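Local structure of proline dehydrogenase (Bradyrhizobium japonicum USDA 110, 3HAZ) at residues A37-T42 against V402-E407; T44-A49 against E429-D434; L608-E613 against P662-L667; R514-V519 against A614-R619. The protein is a bifunctional flavoenzyme that probably oxidises proline to glutamate in two steps, pairing an FAD-dependent proline dehydrogenase with an NAD-dependent semialdehyde dehydrogenase. One frame throughout, in Å; residues are numbered along the deposited sequence.

Contact 1. Residues A37-T42 against V402-E407; sequences ARIHRT and VATVLE
Glu407 reaches across from helix 399-409 to helix 33-50, laying its aliphatic part on Ile39 and its carboxylate on Arg38. Its CB rests on the Ile39 side chain, 3.5 Å from CG1, and CG lies against CG1 and CD1 of the same residue. CG stands anti to the backbone N (chi1 166°), and the chain then bends at chi2, which turns the carboxylate toward Arg38. OE1 accepts from Arg38 NE at 2.7 Å through its syn lone pair, while OE2 takes NH2 of Arg38 at 3.0 Å from above the carboxylate plane. Both oxygens stay in or near the guanidinium plane, so the arginine grips side-on in a two-pronged salt bridge, with the two planes turned 33° apart. Helix 399-409 connects parallel strands 390-395 and 416-420 in the TIM barrel of the proline dehydrogenase part, and segment 37-42 of helix 33-50 crosses segment 402-407 at 140°, their axes 8.6 Å apart at closest. Ala403 suits the closest passage, since its CB fits between Ile39 O and Thr42 CG2, 3.7 Å from the latter. Ile39 CG2 touches OG1 of Thr404, a hydroxyl hydrogen-bonded to Leu400 O in its own helix. A water donates to Ala403 O at 2.8 Å and lies 3.1 Å from Thr42 OG1, linking the two helices where a hydroxyl faces a backbone oxygen.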
loop_
_atom_site.group_PDB
_atom_site.type_symbol
_atom_site.label_atom_id
_atom_site.label_comp_id
_atom_site.label_asym_id
_atom_site.label_seq_id
_atom_site.Cartn_x
_atom_site.Cartn_y
_atom_site.Cartn_z
ATOM N N ALA A 37 34.114 21.880 -22.691
ATOM C CA ALA A 37 34.984 22.490 -21.697
ATOM C C ALA A 37 34.965 24.014 -21.796
ATOM O O ALA A 37 34.902 24.703 -20.778
ATOM C CB ALA A 37 36.408 21.956 -21.829
ATOM N N ARG A 38 35.026 24.539 -23.018
ATOM C CA ARG A 38 34.927 25.983 -23.217
ATOM C C ARG A 38 33.560 26.486 -22.752
ATOM O O ARG A 38 33.451 27.516 -22.091
ATOM C CB ARG A 38 35.170 26.359 -24.686
ATOM C CG ARG A 38 36.636 26.179 -25.140
ATOM C CD ARG A 38 36.885 26.766 -26.532
ATOM N NE ARG A 38 36.266 25.963 -27.585
ATOM C CZ ARG A 38 36.849 24.918 -28.164
ATOM N NH1 ARG A 38 38.069 24.550 -27.795
ATOM N NH2 ARG A 38 36.215 24.240 -29.113
ATOM N N ILE A 39 32.519 25.745 -23.100
ATOM C CA ILE A 39 31.166 26.148 -22.757
ATOM C C ILE A 39 31.008 26.199 -21.246
ATOM O O ILE A 39 30.460 27.161 -20.696
ATOM C CB ILE A 39 30.135 25.190 -23.373
ATOM C CG1 ILE A 39 29.994 25.477 -24.871
ATOM C CG2 ILE A 39 28.800 25.330 -22.685
ATOM C CD1 ILE A 39 29.256 24.400 -25.634
ATOM N N HIS A 40 31.512 25.163 -20.582
ATOM C CA HIS A 40 31.401 25.044 -19.137
ATOM C C HIS A 40 32.073 26.220 -18.451
ATOM O O HIS A 40 31.527 26.791 -17.509
ATOM C CB HIS A 40 32.025 23.732 -18.657
ATOM C CG HIS A 40 31.746 23.426 -17.219
ATOM N ND1 HIS A 40 30.617 22.746 -16.809
ATOM C CD2 HIS A 40 32.444 23.710 -16.095
ATOM C CE1 HIS A 40 30.636 22.623 -15.493
ATOM N NE2 HIS A 40 31.733 23.202 -15.036
ATOM N N ARG A 41 33.255 26.581 -18.940
ATOM C CA ARG A 41 34.035 27.671 -18.363
ATOM C C ARG A 41 33.367 29.034 -18.552
ATOM O O ARG A 41 33.164 29.767 -17.584
ATOM C CB ARG A 41 35.445 27.689 -18.954
ATOM C CG ARG A 41 36.267 28.881 -18.515
ATOM C CD ARG A 41 37.505 29.052 -19.373
ATOM N NE ARG A 41 38.020 30.414 -19.277
ATOM C CZ ARG A 41 38.803 30.846 -18.297
ATOM N NH1 ARG A 41 39.168 30.018 -17.324
ATOM N NH2 ARG A 41 39.221 32.107 -18.290
ATOM N N THR A 42 33.043 29.369 -19.802
ATOM C CA THR A 42 32.305 30.590 -20.114
ATOM C C THR A 42 31.039 30.724 -19.271
ATOM O O THR A 42 30.777 31.780 -18.686
ATOM C CB THR A 42 31.904 30.651 -21.608
ATOM O OG1 THR A 42 33.078 30.783 -22.416
ATOM C CG2 THR A 42 30.988 31.843 -21.875
ATOM N N VAL A 402 23.637 31.173 -23.724
ATOM C CA VAL A 402 24.576 32.142 -24.269
ATOM C C VAL A 402 25.930 31.493 -24.547
ATOM O O VAL A 402 26.456 31.606 -25.655
ATOM C CB VAL A 402 24.789 33.356 -23.335
ATOM C CG1 VAL A 402 25.950 34.206 -23.840
ATOM C CG2 VAL A 402 23.518 34.203 -23.233
ATOM N N ALA A 403 26.489 30.816 -23.545
ATOM C CA ALA A 403 27.808 30.183 -23.681
ATOM C C ALA A 403 27.833 29.165 -24.814
ATOM O O ALA A 403 28.843 29.007 -25.499
ATOM C CB ALA A 403 28.223 29.512 -22.370
ATOM N N THR A 404 26.713 28.473 -24.999
ATOM C CA THR A 404 26.631 27.409 -25.991
ATOM C C THR A 404 26.526 27.983 -27.402
ATOM O O THR A 404 27.145 27.469 -28.334
ATOM C CB THR A 404 25.453 26.464 -25.702
ATOM O OG1 THR A 404 25.634 25.861 -24.414
ATOM C CG2 THR A 404 25.358 25.369 -26.766
ATOM N N VAL A 405 25.754 29.054 -27.554
ATOM C CA VAL A 405 25.636 29.713 -28.854
ATOM C C VAL A 405 26.963 30.350 -29.253
ATOM O O VAL A 405 27.355 30.312 -30.419
ATOM C CB VAL A 405 24.501 30.769 -28.875
ATOM C CG1 VAL A 405 24.567 31.603 -30.147
ATOM C CG2 VAL A 405 23.142 30.088 -28.747
ATOM N N LEU A 406 27.659 30.932 -28.282
ATOM C CA LEU A 406 28.960 31.527 -28.547
ATOM C C LEU A 406 29.940 30.477 -29.091
ATOM O O LEU A 406 30.607 30.703 -30.099
ATOM C CB LEU A 406 29.516 32.188 -27.284
ATOM C CG LEU A 406 30.814 32.983 -27.431
ATOM C CD1 LEU A 406 30.661 34.104 -28.460
ATOM C CD2 LEU A 406 31.237 33.545 -26.084
ATOM N N GLU A 407 30.017 29.325 -28.430
ATOM C CA GLU A 407 30.918 28.260 -28.868
ATOM C C GLU A 407 30.624 27.825 -30.303
ATOM O O GLU A 407 31.541 27.606 -31.096
ATOM C CB GLU A 407 30.838 27.054 -27.931
ATOM C CG GLU A 407 31.469 25.777 -28.493
ATOM C CD GLU A 407 32.979 25.890 -28.698
ATOM O OE1 GLU A 407 33.647 26.582 -27.897
ATOM O OE2 GLU A 407 33.499 25.278 -29.658
HETATM O O HOH W 1 31.563 29.382 -24.740
#

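Contact 2. Residues T44-A49 against E429-D434; sequences TRLIEA and EQLAKD
Segment 44-49 crosses segment 429-434 at 134° with the helix axes 9.2 Å apart, and the backbones draw nearest at Leu46 and Gln430. Arg45 leaves its helix with CG anti to the carbonyl carbon and bends at chi3, which brings NE and NH2 side-on to the Asp434 carboxylate. NE donates to OD2 of Asp434 at 2.9 Å in a nearly straight bond (172°), and NH2 donates to OD1 at 2.8 Å. Both acceptors are met from above the carboxylate plane, which is turned 55° from the guanidinium. OD2 also accepts from Gln430 NE2, one turn back in the same helix, at 2.9 Å, so two donors hold this oxygen. Helix 425-434 connects parallel strands 416-420 and 440-448 of the proline dehydrogenase TIM barrel, and Asp434 is its last residue. A carboxylate at this carboxyl end would be expected to be disfavoured by the helix dipole, and Arg45 probably offsets that. Next to the salt bridge, mostly aliphatic groups meet: Ala49 CB comes within 3.5 Å of Gln430 CB, a spacing that a small methyl allows. Gln430 CG also touches Arg45 O. Leu46 places CD2 against Leu431, 3.9 Å from its CB, and Leu431 itself packs on Val402 and Leu406. On another side of helix 33-50, Glu48 OE2 accepts a hydrogen bond from Ala151 N of a second subunit.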
loop_
_atom_site.group_PDB
_atom_site.type_symbol
_atom_site.label_atom_id
_atom_site.label_comp_id
_atom_site.label_asym_id
_atom_site.label_seq_id
_atom_site.Cartn_x
_atom_site.Cartn_y
_atom_site.Cartn_z
ATOM N N THR A 44 30.160 29.134 -16.402
ATOM C CA THR A 44 30.468 29.299 -14.982
ATOM C C THR A 44 30.837 30.757 -14.683
ATOM O O THR A 44 30.394 31.332 -13.691
ATOM C CB THR A 44 31.615 28.370 -14.523
ATOM O OG1 THR A 44 31.250 27.003 -14.756
ATOM C CG2 THR A 44 31.909 28.567 -13.040
ATOM N N ARG A 45 31.642 31.356 -15.551
ATOM C CA ARG A 45 32.038 32.745 -15.367
ATOM C C ARG A 45 30.843 33.697 -15.450
ATOM O O ARG A 45 30.772 34.680 -14.713
ATOM C CB ARG A 45 33.121 33.138 -16.374
ATOM C CG ARG A 45 34.465 32.447 -16.120
ATOM C CD ARG A 45 35.493 32.794 -17.184
ATOM N NE ARG A 45 35.769 34.227 -17.261
ATOM C CZ ARG A 45 36.752 34.839 -16.603
ATOM N NH1 ARG A 45 37.552 34.140 -15.805
ATOM N NH2 ARG A 45 36.935 36.148 -16.736
ATOM N N LEU A 46 29.907 33.405 -16.348
ATOM C CA LEU A 46 28.713 34.235 -16.482
ATOM C C LEU A 46 27.863 34.142 -15.216
ATOM O O LEU A 46 27.409 35.153 -14.691
ATOM C CB LEU A 46 27.897 33.830 -17.713
ATOM C CG LEU A 46 28.572 33.977 -19.085
ATOM C CD1 LEU A 46 27.628 33.556 -20.203
ATOM C CD2 LEU A 46 29.069 35.395 -19.321
ATOM N N ILE A 47 27.671 32.926 -14.721
ATOM C CA ILE A 47 26.845 32.703 -13.536
ATOM C C ILE A 47 27.493 33.262 -12.259
ATOM O O ILE A 47 26.804 33.778 -11.381
ATOM C CB ILE A 47 26.520 31.214 -13.372
ATOM C CG1 ILE A 47 25.540 30.773 -14.462
ATOM C CG2 ILE A 47 25.954 30.929 -11.984
ATOM C CD1 ILE A 47 25.484 29.268 -14.641
ATOM N N GLU A 48 28.816 33.166 -12.168
ATOM C CA GLU A 48 29.556 33.787 -11.068
ATOM C C GLU A 48 29.308 35.284 -11.020
ATOM O O GLU A 48 29.064 35.849 -9.953
ATOM C CB GLU A 48 31.059 33.531 -11.201
ATOM C CG GLU A 48 31.486 32.140 -10.798
ATOM C CD GLU A 48 32.989 31.977 -10.809
ATOM O OE1 GLU A 48 33.616 32.397 -11.803
ATOM O OE2 GLU A 48 33.540 31.429 -9.827
ATOM N N ALA A 49 29.384 35.927 -12.182
ATOM C CA ALA A 49 29.087 37.348 -12.274
ATOM C C ALA A 49 27.640 37.610 -11.865
ATOM O O ALA A 49 27.353 38.561 -11.143
ATOM C CB ALA A 49 29.344 37.862 -13.693
ATOM N N GLU A 429 27.376 41.920 -19.254
ATOM C CA GLU A 429 28.544 42.718 -18.883
ATOM C C GLU A 429 29.775 41.821 -18.763
ATOM O O GLU A 429 30.849 42.157 -19.259
ATOM C CB GLU A 429 28.308 43.453 -17.563
ATOM C CG GLU A 429 27.457 44.704 -17.685
ATOM C CD GLU A 429 27.282 45.413 -16.353
ATOM O OE1 GLU A 429 27.667 44.833 -15.314
ATOM O OE2 GLU A 429 26.759 46.549 -16.350
ATOM N N GLN A 430 29.609 40.681 -18.100
ATOM C CA GLN A 430 30.700 39.727 -17.952
ATOM C C GLN A 430 31.089 39.136 -19.305
ATOM O O GLN A 430 32.273 38.966 -19.597
ATOM C CB GLN A 430 30.327 38.613 -16.977
ATOM C CG GLN A 430 31.447 37.592 -16.769
ATOM C CD GLN A 430 32.688 38.218 -16.158
ATOM O OE1 GLN A 430 32.593 39.091 -15.294
ATOM N NE2 GLN A 430 33.860 37.774 -16.603
ATOM N N LEU A 431 30.090 38.824 -20.124
ATOM C CA LEU A 431 30.344 38.292 -21.458
ATOM C C LEU A 431 31.183 39.282 -22.267
ATOM O O LEU A 431 32.073 38.893 -23.023
ATOM C CB LEU A 431 29.027 38.002 -22.192
ATOM C CG LEU A 431 29.161 37.332 -23.563
ATOM C CD1 LEU A 431 29.587 35.869 -23.408
ATOM C CD2 LEU A 431 27.862 37.426 -24.351
ATOM N N ALA A 432 30.886 40.566 -22.108
ATOM C CA ALA A 432 31.599 41.605 -22.835
ATOM C C ALA A 432 33.026 41.712 -22.322
ATOM O O ALA A 432 33.956 41.912 -23.098
ATOM C CB ALA A 432 30.881 42.940 -22.709
ATOM N N LYS A 433 33.193 41.570 -21.010
ATOM C CA LYS A 433 34.522 41.574 -20.409
ATOM C C LYS A 433 35.391 40.459 -20.973
ATOM O O LYS A 433 36.587 40.643 -21.182
ATOM C CB LYS A 433 34.441 41.416 -18.888
ATOM C CG LYS A 433 33.866 42.609 -18.146
ATOM C CD LYS A 433 34.096 42.470 -16.648
ATOM C CE LYS A 433 33.281 43.480 -15.867
ATOM N NZ LYS A 433 33.506 44.866 -16.362
ATOM N N ASP A 434 34.790 39.297 -21.204
ATOM C CA ASP A 434 35.549 38.124 -21.627
ATOM C C ASP A 434 35.648 38.016 -23.148
ATOM O O ASP A 434 36.453 37.250 -23.670
ATOM C CB ASP A 434 34.937 36.849 -21.039
ATOM C CG ASP A 434 35.010 36.813 -19.520
ATOM O OD1 ASP A 434 35.841 37.546 -18.949
ATOM O OD2 ASP A 434 34.237 36.054 -18.898
#

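Contact 3. Residues L608-E613 against P662-L667; sequences LSELRE and PLAIFL
The carboxylate of Glu610 is the flat group here, and Pro662 CD touches both of its oxygens, 3.2 Å from OE2 and 3.4 Å from OE1. OE2, whose position is somewhat less certain, accepts Leu663 N at 2.8 Å and Ala664 N at 3.0 Å, the second almost straight at 171°. Pro662 has no N-H to give, so the next two amides do the gripping. An extended chain, with CG anti to the backbone N, carries the acid from helix 604-629 to this point, and OE1 forms a salt bridge with Lys602. Nearer helix 604-629, Ala664 CB lies 3.7 Å from Glu610 CG and also against the extended Glu613 chain, a place suited to a small methyl. Leu611 and Leu663 lie side by side, their CD2 atoms 4.1 Å apart. An alanine at Glu610 takes away the acceptor of these two amides and would probably loosen the start of the following helix. The carboxylate thus receives the amides at the start of helix 664-675 from another helix; helix 664-675 is the crossover between parallel strands 641-656 and 679-683 in the NAD-binding part of the aldehyde dehydrogenase fold, where Ile665 touches the cofactor.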
loop_
_atom_site.group_PDB
_atom_site.type_symbol
_atom_site.label_atom_id
_atom_site.label_comp_id
_atom_site.label_asym_id
_atom_site.label_seq_id
_atom_site.Cartn_x
_atom_site.Cartn_y
_atom_site.Cartn_z
ATOM N N LEU A 608 -19.147 23.644 -34.537
ATOM C CA LEU A 608 -18.161 22.666 -34.096
ATOM C C LEU A 608 -18.228 22.461 -32.580
ATOM O O LEU A 608 -18.190 21.331 -32.084
ATOM C CB LEU A 608 -16.760 23.113 -34.501
ATOM C CG LEU A 608 -15.613 22.317 -33.887
ATOM C CD1 LEU A 608 -15.701 20.862 -34.317
ATOM C CD2 LEU A 608 -14.277 22.924 -34.287
ATOM N N SER A 609 -18.323 23.564 -31.847
ATOM C CA SER A 609 -18.435 23.500 -30.399
ATOM C C SER A 609 -19.683 22.731 -29.949
ATOM O O SER A 609 -19.626 21.968 -28.986
ATOM C CB SER A 609 -18.435 24.905 -29.796
ATOM O OG SER A 609 -18.852 24.866 -28.446
ATOM N N GLU A 610 -20.807 22.931 -30.635
ATOM C CA GLU A 610 -22.023 22.206 -30.279
ATOM C C GLU A 610 -21.882 20.717 -30.604
ATOM O O GLU A 610 -22.298 19.862 -29.820
ATOM C CB GLU A 610 -23.270 22.793 -30.953
ATOM C CG GLU A 610 -24.525 21.970 -30.664
ATOM C CD GLU A 610 -25.836 22.698 -30.929
ATOM O OE1 GLU A 610 -25.835 23.762 -31.587
ATOM O OE2 GLU A 610 -26.882 22.188 -30.477
ATOM N N LEU A 611 -21.291 20.411 -31.756
ATOM C CA LEU A 611 -21.017 19.020 -32.112
ATOM C C LEU A 611 -20.186 18.347 -31.014
ATOM O O LEU A 611 -20.534 17.267 -30.546
ATOM C CB LEU A 611 -20.315 18.923 -33.474
ATOM C CG LEU A 611 -20.046 17.524 -34.066
ATOM C CD1 LEU A 611 -18.920 16.796 -33.333
ATOM C CD2 LEU A 611 -21.304 16.674 -34.080
ATOM N N ARG A 612 -19.095 18.990 -30.605
ATOM C CA ARG A 612 -18.270 18.464 -29.516
ATOM C C ARG A 612 -19.097 18.221 -28.249
ATOM O O ARG A 612 -18.995 17.168 -27.623
ATOM C CB ARG A 612 -17.089 19.398 -29.204
ATOM C CG ARG A 612 -15.958 19.372 -30.236
ATOM C CD ARG A 612 -14.733 20.132 -29.735
ATOM N NE ARG A 612 -14.099 19.458 -28.603
ATOM C CZ ARG A 612 -13.279 20.048 -27.737
ATOM N NH1 ARG A 612 -12.989 21.337 -27.859
ATOM N NH2 ARG A 612 -12.752 19.349 -26.737
ATOM N N GLU A 613 -19.910 19.206 -27.879
ATOM C CA GLU A 613 -20.739 19.130 -26.679
ATOM C C GLU A 613 -21.705 17.940 -26.725
ATOM O O GLU A 613 -21.920 17.260 -25.719
ATOM C CB GLU A 613 -21.526 20.435 -26.513
ATOM C CG GLU A 613 -22.323 20.537 -25.224
ATOM C CD GLU A 613 -23.133 21.818 -25.140
ATOM O OE1 GLU A 613 -23.010 22.656 -26.054
ATOM O OE2 GLU A 613 -23.894 21.988 -24.162
ATOM N N PRO A 662 -29.838 22.903 -30.888
ATOM C CA PRO A 662 -30.786 21.953 -31.479
ATOM C C PRO A 662 -30.244 20.540 -31.478
ATOM O O PRO A 662 -31.004 19.589 -31.651
ATOM C CB PRO A 662 -30.917 22.433 -32.936
ATOM C CG PRO A 662 -30.172 23.705 -33.040
ATOM C CD PRO A 662 -29.209 23.763 -31.902
ATOM N N LEU A 663 -28.933 20.407 -31.320
ATOM C CA LEU A 663 -28.309 19.092 -31.305
ATOM C C LEU A 663 -27.871 18.669 -29.905
ATOM O O LEU A 663 -28.246 17.594 -29.439
ATOM C CB LEU A 663 -27.117 19.042 -32.263
ATOM C CG LEU A 663 -26.342 17.724 -32.203
ATOM C CD1 LEU A 663 -27.237 16.600 -32.666
ATOM C CD2 LEU A 663 -25.067 17.789 -33.046
ATOM N N ALA A 664 -27.090 19.511 -29.233
ATOM C CA ALA A 664 -26.455 19.104 -27.975
ATOM C C ALA A 664 -27.425 19.013 -26.803
ATOM O O ALA A 664 -27.374 18.065 -26.025
ATOM C CB ALA A 664 -25.276 20.019 -27.630
ATOM N N ILE A 665 -28.297 20.002 -26.667
ATOM C CA ILE A 665 -29.272 19.991 -25.588
ATOM C C ILE A 665 -30.329 18.945 -25.886
ATOM O O ILE A 665 -30.807 18.253 -24.985
ATOM C CB ILE A 665 -29.923 21.372 -25.403
ATOM C CG1 ILE A 665 -28.943 22.312 -24.708
ATOM C CG2 ILE A 665 -31.211 21.257 -24.586
ATOM C CD1 ILE A 665 -29.524 23.665 -24.408
ATOM N N PHE A 666 -30.680 18.826 -27.163
ATOM C CA PHE A 666 -31.570 17.764 -27.604
ATOM C C PHE A 666 -31.041 16.406 -27.153
ATOM O O PHE A 666 -31.748 15.653 -26.484
ATOM C CB PHE A 666 -31.744 17.777 -29.126
ATOM C CG PHE A 666 -32.556 16.621 -29.641
ATOM C CD1 PHE A 666 -33.941 16.687 -29.660
ATOM C CD2 PHE A 666 -31.936 15.454 -30.067
ATOM C CE1 PHE A 666 -34.699 15.615 -30.116
ATOM C CE2 PHE A 666 -32.686 14.373 -30.522
ATOM C CZ PHE A 666 -34.067 14.454 -30.546
ATOM N N LEU A 667 -29.796 16.108 -27.518
ATOM C CA LEU A 667 -29.178 14.819 -27.206
ATOM C C LEU A 667 -28.832 14.663 -25.730
ATOM O O LEU A 667 -28.922 13.568 -25.182
ATOM C CB LEU A 667 -27.924 14.598 -28.058
ATOM C CG LEU A 667 -28.187 14.096 -29.477
ATOM C CD1 LEU A 667 -26.886 13.919 -30.244
ATOM C CD2 LEU A 667 -28.965 12.789 -29.421
#

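Contact 4. Residues R514-V519 against A614-R619; sequences RNSRGV and AADFCR
Ser516 and Asp616 meet tip to tip, while Arg514 and Arg619 cross at about a right angle beside them. The serine holds OG between its backbone N and carbonyl carbon (chi1 47°), and so aims it at the helix. From there it donates to Asp616 OD1 at 2.7 Å, arriving above the carboxylate plane by 31°, and it also accepts a hydrogen bond from Arg612 NE. Ser516 N adds a weak bond to the same oxygen of Asp616. A hydroxyl suits this place because it can donate to one partner and accept from the other. One water donates to OD1 of Asp616 and to Arg514 O while accepting from Arg619 NH1. Another donates to Asp616 OD2, at 2.7 Å, and to Asn515 OD1, whose amide ND2 is tied to Pro505 O. Arg619 is extended from CG to NE, and Arg514 CG lies 3.5 Å from Arg619 CD, with the guanidinium planes 33° apart. The two NE atoms stay 4.8 Å from each other, and Arg619 has its own counter-ion in Glu586, on helix 571-587. Residues 514-516 are thereby held against helix 604-629, and further on Gly518 pairs by backbone with Gly359. An alanine at Asp616 removes the carboxylate that Ser516 and both waters donate to, and would probably loosen the hold on residues 514-516. With so many donors around it, and Arg612 and Arg619 close by, the buried Asp616 is likely to remain ionised.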
loop_
_atom_site.group_PDB
_atom_site.type_symbol
_atom_site.label_atom_id
_atom_site.label_comp_id
_atom_site.label_asym_id
_atom_site.label_seq_id
_atom_site.Cartn_x
_atom_site.Cartn_y
_atom_site.Cartn_z
ATOM N N ARG A 514 -13.102 9.592 -23.017
ATOM C CA ARG A 514 -12.370 10.313 -24.048
ATOM C C ARG A 514 -12.935 11.722 -24.234
ATOM O O ARG A 514 -14.089 12.001 -23.894
ATOM C CB ARG A 514 -12.374 9.555 -25.382
ATOM C CG ARG A 514 -13.464 8.512 -25.508
ATOM C CD ARG A 514 -12.885 7.107 -25.508
ATOM N NE ARG A 514 -12.690 6.604 -26.866
ATOM C CZ ARG A 514 -12.086 5.458 -27.163
ATOM N NH1 ARG A 514 -11.961 5.082 -28.429
ATOM N NH2 ARG A 514 -11.602 4.689 -26.195
ATOM N N ASN A 515 -12.102 12.610 -24.758
ATOM C CA ASN A 515 -12.495 13.982 -25.023
ATOM C C ASN A 515 -12.857 14.086 -26.499
ATOM O O ASN A 515 -12.292 13.369 -27.326
ATOM C CB ASN A 515 -11.333 14.919 -24.698
ATOM C CG ASN A 515 -11.752 16.374 -24.623
ATOM O OD1 ASN A 515 -12.934 16.711 -24.745
ATOM N ND2 ASN A 515 -10.782 17.248 -24.399
ATOM N N SER A 516 -13.806 14.949 -26.839
ATOM C CA SER A 516 -14.139 15.151 -28.246
ATOM C C SER A 516 -13.005 15.902 -28.943
ATOM O O SER A 516 -12.206 16.574 -28.289
ATOM C CB SER A 516 -15.453 15.919 -28.384
ATOM O OG SER A 516 -15.484 17.040 -27.522
ATOM N N ARG A 517 -12.936 15.788 -30.263
ATOM C CA ARG A 517 -11.886 16.451 -31.032
ATOM C C ARG A 517 -12.325 17.812 -31.545
ATOM O O ARG A 517 -13.472 17.989 -31.955
ATOM C CB ARG A 517 -11.460 15.592 -32.220
ATOM C CG ARG A 517 -10.634 14.372 -31.856
ATOM C CD ARG A 517 -10.137 13.697 -33.127
ATOM N NE ARG A 517 -9.593 14.674 -34.070
ATOM C CZ ARG A 517 -9.522 14.492 -35.386
ATOM N NH1 ARG A 517 -9.010 15.442 -36.160
ATOM N NH2 ARG A 517 -9.969 13.368 -35.933
ATOM N N GLY A 518 -11.396 18.767 -31.534
ATOM C CA GLY A 518 -11.640 20.089 -32.083
ATOM C C GLY A 518 -10.759 20.345 -33.292
ATOM O O GLY A 518 -10.168 19.418 -33.841
ATOM N N VAL A 519 -10.665 21.606 -33.698
ATOM C CA VAL A 519 -9.885 21.990 -34.866
ATOM C C VAL A 519 -9.182 23.305 -34.565
ATOM O O VAL A 519 -9.781 24.203 -33.976
ATOM C CB VAL A 519 -10.799 22.163 -36.113
ATOM C CG1 VAL A 519 -9.997 22.621 -37.324
ATOM C CG2 VAL A 519 -11.548 20.856 -36.419
ATOM N N ALA A 614 -22.298 17.708 -27.893
ATOM C CA ALA A 614 -23.221 16.592 -28.070
ATOM C C ALA A 614 -22.520 15.271 -27.780
ATOM O O ALA A 614 -23.041 14.436 -27.040
ATOM C CB ALA A 614 -23.808 16.593 -29.489
ATOM N N ALA A 615 -21.333 15.092 -28.356
ATOM C CA ALA A 615 -20.548 13.877 -28.130
ATOM C C ALA A 615 -20.074 13.782 -26.686
ATOM O O ALA A 615 -20.017 12.696 -26.124
ATOM C CB ALA A 615 -19.360 13.812 -29.084
ATOM N N ASP A 616 -19.719 14.918 -26.091
ATOM C CA ASP A 616 -19.323 14.939 -24.682
ATOM C C ASP A 616 -20.484 14.489 -23.783
ATOM O O ASP A 616 -20.286 13.750 -22.817
ATOM C CB ASP A 616 -18.849 16.340 -24.266
ATOM C CG ASP A 616 -17.511 16.741 -24.907
ATOM O OD1 ASP A 616 -16.789 15.870 -25.440
ATOM O OD2 ASP A 616 -17.173 17.945 -24.861
ATOM N N PHE A 617 -21.693 14.950 -24.088
ATOM C CA PHE A 617 -22.858 14.540 -23.310
ATOM C C PHE A 617 -22.984 13.014 -23.309
ATOM O O PHE A 617 -23.191 12.401 -22.266
ATOM C CB PHE A 617 -24.144 15.151 -23.861
ATOM C CG PHE A 617 -24.508 16.477 -23.248
ATOM C CD1 PHE A 617 -24.802 17.568 -24.054
ATOM C CD2 PHE A 617 -24.574 16.628 -21.876
ATOM C CE1 PHE A 617 -25.143 18.784 -23.501
ATOM C CE2 PHE A 617 -24.907 17.842 -21.317
ATOM C CZ PHE A 617 -25.196 18.921 -22.128
ATOM N N CYS A 618 -22.855 12.411 -24.489
ATOM C CA CYS A 618 -22.992 10.964 -24.627
ATOM C C CYS A 618 -21.961 10.207 -23.789
ATOM O O CYS A 618 -22.301 9.263 -23.069
ATOM C CB CYS A 618 -22.881 10.548 -26.095
ATOM S SG CYS A 618 -24.211 11.158 -27.159
ATOM N N ARG A 619 -20.702 10.619 -23.884
ATOM C CA ARG A 619 -19.634 9.910 -23.185
ATOM C C ARG A 619 -19.709 10.130 -21.679
ATOM O O ARG A 619 -19.479 9.215 -20.902
ATOM C CB ARG A 619 -18.262 10.314 -23.728
ATOM C CG ARG A 619 -18.069 9.992 -25.201
ATOM C CD ARG A 619 -16.602 9.945 -25.598
ATOM N NE ARG A 619 -16.458 9.624 -27.016
ATOM C CZ ARG A 619 -16.312 10.533 -27.976
ATOM N NH1 ARG A 619 -16.274 11.823 -27.666
ATOM N NH2 ARG A 619 -16.202 10.152 -29.242
HETATM O O HOH W 2 -16.410 13.206 -25.033
HETATM O O HOH W 3 -14.805 18.585 -23.780
#

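Overall arrangement
The four contacts form two pairs, one in the proline dehydrogenase part and one in the aldehyde dehydrogenase part. Contacts 1 and 2 share helix 33-50, their centres lie 11 Å apart, and they touch where Val402 CG1 comes 4.1 Å from Leu46 CD1. Together they fasten helix 33-50 to two successive barrel helices; side chains of each come within about 11 Å of the bound FAD. Contacts 3 and 4 share helix 604-629, have centres 9 Å apart, and touch directly through Arg612. Segment 662-667 of contact 3 carries Ile665, which touches NAD, whereas contact 4 lies away from the known sites. Between contacts 1 and 3 the centres are 56 Å apart, on opposite sides of the chain's centre.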